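Local coordinates for acyl-CoA thioesterase II (PDB 4R9Z), which probably hydrolyses fatty acyl-CoA thioesters to free fatty acids and coenzyme A, and is built as a double hot-dog thioesterase, at residues V189-L194 with A230-W235; M256-R259 with L263-T266. One frame throughout, in Å; residues are numbered along the deposited sequence.

Both contacts belong to the C-terminal part of this double hot-dog chain, and they follow one another without nesting or crossing. Interaction 1 comes first: helix 188-201 is laid down, and after 35 intervening residues, which include strand 218-226, the loop at 230-235 returns to its N-terminal half. The chain then runs through strands 236-246 and 249-258, and interaction 2 closes the hairpin between strands 249-258 and 263-272, with residues 260-262 between its segments. They meet at N258 and R259: N258 OD1 lies 2.8 Å from V231 N in a probable hydrogen bond, and R259 packs on W235, so the hairpin end is tied to the loop that touches the helix.

Interaction 1: residues V189-L194 with A230-W235; sequences VLTASL and AVLSDW
T191 and L232 meet tip to tip, the helical threonine presenting its methyl to the loop leucine: T191 CG2 lies 3.6 Å from L232 CD1. The same methyl also reaches A230, with T191 CG2 and A230 CB again 3.6 Å apart, so a single carbon bridges two residues of the loop. A chi1 of -64° makes this possible by setting CG2 anti to the backbone N and OG1 beside it. The hydroxyl can then bond to the carbonyl oxygen of D187, one turn back in sequence, while the apolar branch points at the neighbouring loop. Threonine suits the place because its two branches separate these tasks. A230, with no more than a methyl to offer, fits where the backbones come nearest, its CA 6.7 Å from that of T191. In a hot-dog fold a curved antiparallel sheet wraps round a helix; in this double hot-dog chain helix 188-201 packs against the strands, its V195 touching M256 and C265, and the contact joins its N-terminal half to the loop between strands 218-226 and 236-246. L232 is the longer apolar arm of that loop. Besides T191 it reaches L194, one turn further along the helix, where the two leucines approach obliquely with their CD1 atoms 4.0 Å apart. L232 also packs on W178 and P180 of strand 176-180 and on V184, and L194 also touches W158 and L15. No hydrogen bond crosses between the segments. Within the helix, L190 O receives the backbone N of L194 at 3.1 Å and, on the same face of the carbonyl plane, S193 OG at 2.8 Å, the hydroxyl standing 33° out of that plane.

Interaction 2: residues M256-R259 with L263-T266; sequences MFNR and LVCT
Strands 256-258 and 263-266 run antiparallel, their axes 4.4 Å apart at closest approach and 168° apart in direction, and a classic beta bulge sets V264 and C265 together opposite M256. M256 N bonds to C265 O at 3.0 Å. M256 O takes V264 N at 2.7 Å and, more weakly, C265 N at 3.5 Å. Because of the extra residue the register shifts by one, so that F257 pairs with L263 as a non-hydrogen-bonded pair. M256 and C265 lie on the face turned toward helix 188-201, where both touch V195; M256 CB rests 3.6 Å from C265 SG. A flexible thioether suits this position, for the bend at chi3 (-60°) brings CE back toward the same sulfur, at 4.1 Å. F257 and L263 occupy the other face. There L263 CD1 sits over one face of the phenyl ring, 4.2 Å from its centroid and 21° off the normal, a CH-pi contact displaced toward the rim. Leucine suits the place because this methyl can lie on the ring; L263 packs in addition on S244 of the second subunit. V264, at the bulge, instead turns toward the first strand. Its CG2 lies 3.4 Å from N258 OD1, the two side chains crossing at about a right angle. The amide of N258 is not spent on this apolar neighbour: its partners are V231 N and R229 O. The chemistry thus divides the labour of the hairpin: backbone bonds fix the bulged register, sulfur and hydrocarbon pack on the face of M256 and C265, an aromatic CH-pi contact forms on that of F257 and L263, and the asparagine satisfies its buried polar ends by binding the loop between strands 218-226 and 236-246.

Interaction 1: residues V189-L194 with A230-W235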
loop_
_atom_site.group_PDB
_atom_site.type_symbol
_atom_site.label_atom_id
_atom_site.label_comp_id
_atom_site.label_asym_id
_atom_site.label_seq_id
_atom_site.Cartn_x
_atom_site.Cartn_y
_atom_site.Cartn_z
ATOM N N VAL B 189 5.466 19.356 -4.923
ATOM C CA VAL B 189 4.993 18.711 -3.703
ATOM C C VAL B 189 3.498 18.961 -3.463
ATOM O O VAL B 189 2.764 18.046 -3.082
ATOM C CB VAL B 189 5.815 19.182 -2.479
ATOM C CG1 VAL B 189 5.131 18.801 -1.180
ATOM C CG2 VAL B 189 7.220 18.608 -2.538
ATOM N N LEU B 190 3.047 20.195 -3.673
ATOM C CA LEU B 190 1.626 20.509 -3.543
ATOM C C LEU B 190 0.810 19.722 -4.559
ATOM O O LEU B 190 -0.283 19.251 -4.260
ATOM C CB LEU B 190 1.374 22.008 -3.712
ATOM C CG LEU B 190 -0.075 22.476 -3.545
ATOM C CD1 LEU B 190 -0.667 21.934 -2.257
ATOM C CD2 LEU B 190 -0.156 23.994 -3.562
ATOM N N THR B 191 1.349 19.600 -5.767
ATOM C CA THR B 191 0.711 18.845 -6.838
ATOM C C THR B 191 0.552 17.368 -6.472
ATOM O O THR B 191 -0.490 16.763 -6.727
ATOM C CB THR B 191 1.511 18.970 -8.148
ATOM O OG1 THR B 191 1.503 20.337 -8.577
ATOM C CG2 THR B 191 0.908 18.108 -9.236
ATOM N N ALA B 192 1.589 16.790 -5.875
ATOM C CA ALA B 192 1.552 15.387 -5.493
ATOM C C ALA B 192 0.469 15.130 -4.448
ATOM O O ALA B 192 -0.259 14.139 -4.531
ATOM C CB ALA B 192 2.900 14.948 -4.975
ATOM N N SER B 193 0.344 16.029 -3.477
ATOM C CA SER B 193 -0.662 15.858 -2.436
ATOM C C SER B 193 -2.062 16.026 -3.011
ATOM O O SER B 193 -3.007 15.390 -2.550
ATOM C CB SER B 193 -0.451 16.851 -1.292
ATOM O OG SER B 193 -0.639 18.184 -1.732
ATOM N N LEU B 194 -2.188 16.855 -4.042
ATOM C CA LEU B 194 -3.482 17.077 -4.672
ATOM C C LEU B 194 -3.869 15.870 -5.505
ATOM O O LEU B 194 -5.039 15.498 -5.577
ATOM C CB LEU B 194 -3.460 18.328 -5.544
ATOM C CG LEU B 194 -3.515 19.656 -4.796
ATOM C CD1 LEU B 194 -3.146 20.793 -5.732
ATOM C CD2 LEU B 194 -4.902 19.860 -4.212
ATOM N N ALA B 230 2.802 15.189 -12.084
ATOM C CA ALA B 230 1.482 15.506 -12.612
ATOM C C ALA B 230 1.417 16.885 -13.252
ATOM O O ALA B 230 1.981 17.851 -12.737
ATOM C CB ALA B 230 0.441 15.399 -11.514
ATOM N N VAL B 231 0.698 16.968 -14.368
ATOM C CA VAL B 231 0.462 18.241 -15.036
ATOM C C VAL B 231 -0.980 18.662 -14.798
ATOM O O VAL B 231 -1.890 18.186 -15.475
ATOM C CB VAL B 231 0.723 18.152 -16.544
ATOM C CG1 VAL B 231 0.382 19.467 -17.205
ATOM C CG2 VAL B 231 2.175 17.785 -16.813
ATOM N N LEU B 232 -1.186 19.557 -13.837
ATOM C CA LEU B 232 -2.534 19.960 -13.451
ATOM C C LEU B 232 -3.056 21.141 -14.258
ATOM O O LEU B 232 -4.080 21.727 -13.914
ATOM C CB LEU B 232 -2.578 20.317 -11.965
ATOM C CG LEU B 232 -2.215 19.237 -10.947
ATOM C CD1 LEU B 232 -2.281 19.820 -9.548
ATOM C CD2 LEU B 232 -3.150 18.044 -11.073
ATOM N N SER B 233 -2.355 21.487 -15.333
ATOM C CA SER B 233 -2.772 22.592 -16.186
ATOM C C SER B 233 -3.601 22.063 -17.345
ATOM O O SER B 233 -3.949 22.800 -18.265
ATOM C CB SER B 233 -1.560 23.357 -16.716
ATOM O OG SER B 233 -0.669 22.481 -17.384
ATOM N N ASP B 234 -3.925 20.777 -17.276
ATOM C CA ASP B 234 -4.712 20.118 -18.303
ATOM C C ASP B 234 -5.433 18.936 -17.656
ATOM O O ASP B 234 -5.259 18.686 -16.464
ATOM C CB ASP B 234 -3.816 19.663 -19.457
ATOM C CG ASP B 234 -4.581 19.474 -20.753
ATOM O OD1 ASP B 234 -5.828 19.555 -20.736
ATOM O OD2 ASP B 234 -3.926 19.237 -21.791
ATOM N N TRP B 235 -6.263 18.232 -18.421
ATOM C CA TRP B 235 -7.035 17.121 -17.865
ATOM C C TRP B 235 -6.159 15.920 -17.517
ATOM O O TRP B 235 -5.099 15.710 -18.117
ATOM C CB TRP B 235 -8.135 16.689 -18.838
ATOM C CG TRP B 235 -9.201 17.717 -19.026
ATOM C CD1 TRP B 235 -9.196 18.751 -19.918
ATOM C CD2 TRP B 235 -10.433 17.819 -18.302
ATOM N NE1 TRP B 235 -10.349 19.489 -19.796
ATOM C CE2 TRP B 235 -11.125 18.937 -18.812
ATOM C CE3 TRP B 235 -11.017 17.075 -17.275
ATOM C CZ2 TRP B 235 -12.371 19.328 -18.328
ATOM C CZ3 TRP B 235 -12.255 17.466 -16.793
ATOM C CH2 TRP B 235 -12.919 18.583 -17.322
#

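Interaction 2: residues M256-R259 with L263-T266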
loop_
_atom_site.group_PDB
_atom_site.type_symbol
_atom_site.label_atom_id
_atom_site.label_comp_id
_atom_site.label_asym_id
_atom_site.label_seq_id
_atom_site.Cartn_x
_atom_site.Cartn_y
_atom_site.Cartn_z
ATOM N N MET B 256 -3.386 6.823 -12.656
ATOM C CA MET B 256 -3.615 8.173 -13.132
ATOM C C MET B 256 -2.605 8.541 -14.207
ATOM O O MET B 256 -1.421 8.228 -14.086
ATOM C CB MET B 256 -3.538 9.159 -11.974
ATOM C CG MET B 256 -4.038 10.538 -12.303
ATOM S SD MET B 256 -4.050 11.554 -10.825
ATOM C CE MET B 256 -5.161 10.611 -9.786
ATOM N N PHE B 257 -3.077 9.213 -15.254
ATOM C CA PHE B 257 -2.217 9.621 -16.365
ATOM C C PHE B 257 -2.327 11.115 -16.656
ATOM O O PHE B 257 -3.384 11.720 -16.456
ATOM C CB PHE B 257 -2.567 8.859 -17.645
ATOM C CG PHE B 257 -2.432 7.367 -17.545
ATOM C CD1 PHE B 257 -3.469 6.593 -17.048
ATOM C CD2 PHE B 257 -1.284 6.734 -17.992
ATOM C CE1 PHE B 257 -3.353 5.213 -16.978
ATOM C CE2 PHE B 257 -1.161 5.354 -17.924
ATOM C CZ PHE B 257 -2.198 4.594 -17.416
ATOM N N ASN B 258 -1.235 11.705 -17.134
ATOM C CA ASN B 258 -1.312 13.013 -17.780
ATOM C C ASN B 258 -1.986 12.856 -19.134
ATOM O O ASN B 258 -1.948 11.772 -19.716
ATOM C CB ASN B 258 0.075 13.640 -17.952
ATOM C CG ASN B 258 0.661 14.145 -16.651
ATOM O OD1 ASN B 258 -0.056 14.635 -15.779
ATOM N ND2 ASN B 258 1.976 14.034 -16.516
ATOM N N ARG B 259 -2.599 13.926 -19.636
ATOM C CA ARG B 259 -3.237 13.888 -20.951
ATOM C C ARG B 259 -2.260 13.424 -22.024
ATOM O O ARG B 259 -2.660 12.839 -23.026
ATOM C CB ARG B 259 -3.814 15.257 -21.319
ATOM C CG ARG B 259 -4.622 15.259 -22.613
ATOM C CD ARG B 259 -5.491 16.502 -22.739
ATOM N NE ARG B 259 -6.480 16.381 -23.808
ATOM C CZ ARG B 259 -7.515 17.201 -23.965
ATOM N NH1 ARG B 259 -7.704 18.203 -23.115
ATOM N NH2 ARG B 259 -8.365 17.022 -24.968
ATOM N N LEU B 263 2.287 8.089 -17.094
ATOM C CA LEU B 263 1.738 7.616 -15.829
ATOM C C LEU B 263 2.117 8.565 -14.691
ATOM O O LEU B 263 3.273 8.963 -14.556
ATOM C CB LEU B 263 2.230 6.197 -15.531
ATOM C CG LEU B 263 1.779 5.565 -14.212
ATOM C CD1 LEU B 263 0.283 5.289 -14.225
ATOM C CD2 LEU B 263 2.555 4.288 -13.964
ATOM N N VAL B 264 1.133 8.932 -13.877
ATOM C CA VAL B 264 1.373 9.837 -12.764
ATOM C C VAL B 264 1.489 9.074 -11.444
ATOM O O VAL B 264 2.452 9.248 -10.694
ATOM C CB VAL B 264 0.252 10.888 -12.656
ATOM C CG1 VAL B 264 0.334 11.630 -11.324
ATOM C CG2 VAL B 264 0.337 11.860 -13.821
ATOM N N CYS B 265 0.516 8.212 -11.173
ATOM C CA CYS B 265 0.548 7.419 -9.956
ATOM C C CYS B 265 -0.233 6.122 -10.086
ATOM O O CYS B 265 -1.150 6.022 -10.898
ATOM C CB CYS B 265 0.007 8.232 -8.781
ATOM S SG CYS B 265 -1.746 8.592 -8.882
ATOM N N THR B 266 0.154 5.133 -9.284
ATOM C CA THR B 266 -0.605 3.896 -9.131
ATOM C C THR B 266 -1.225 3.930 -7.743
ATOM O O THR B 266 -0.595 4.399 -6.800
ATOM C CB THR B 266 0.280 2.644 -9.290
ATOM O OG1 THR B 266 1.013 2.719 -10.518
ATOM C CG2 THR B 266 -0.567 1.384 -9.290
#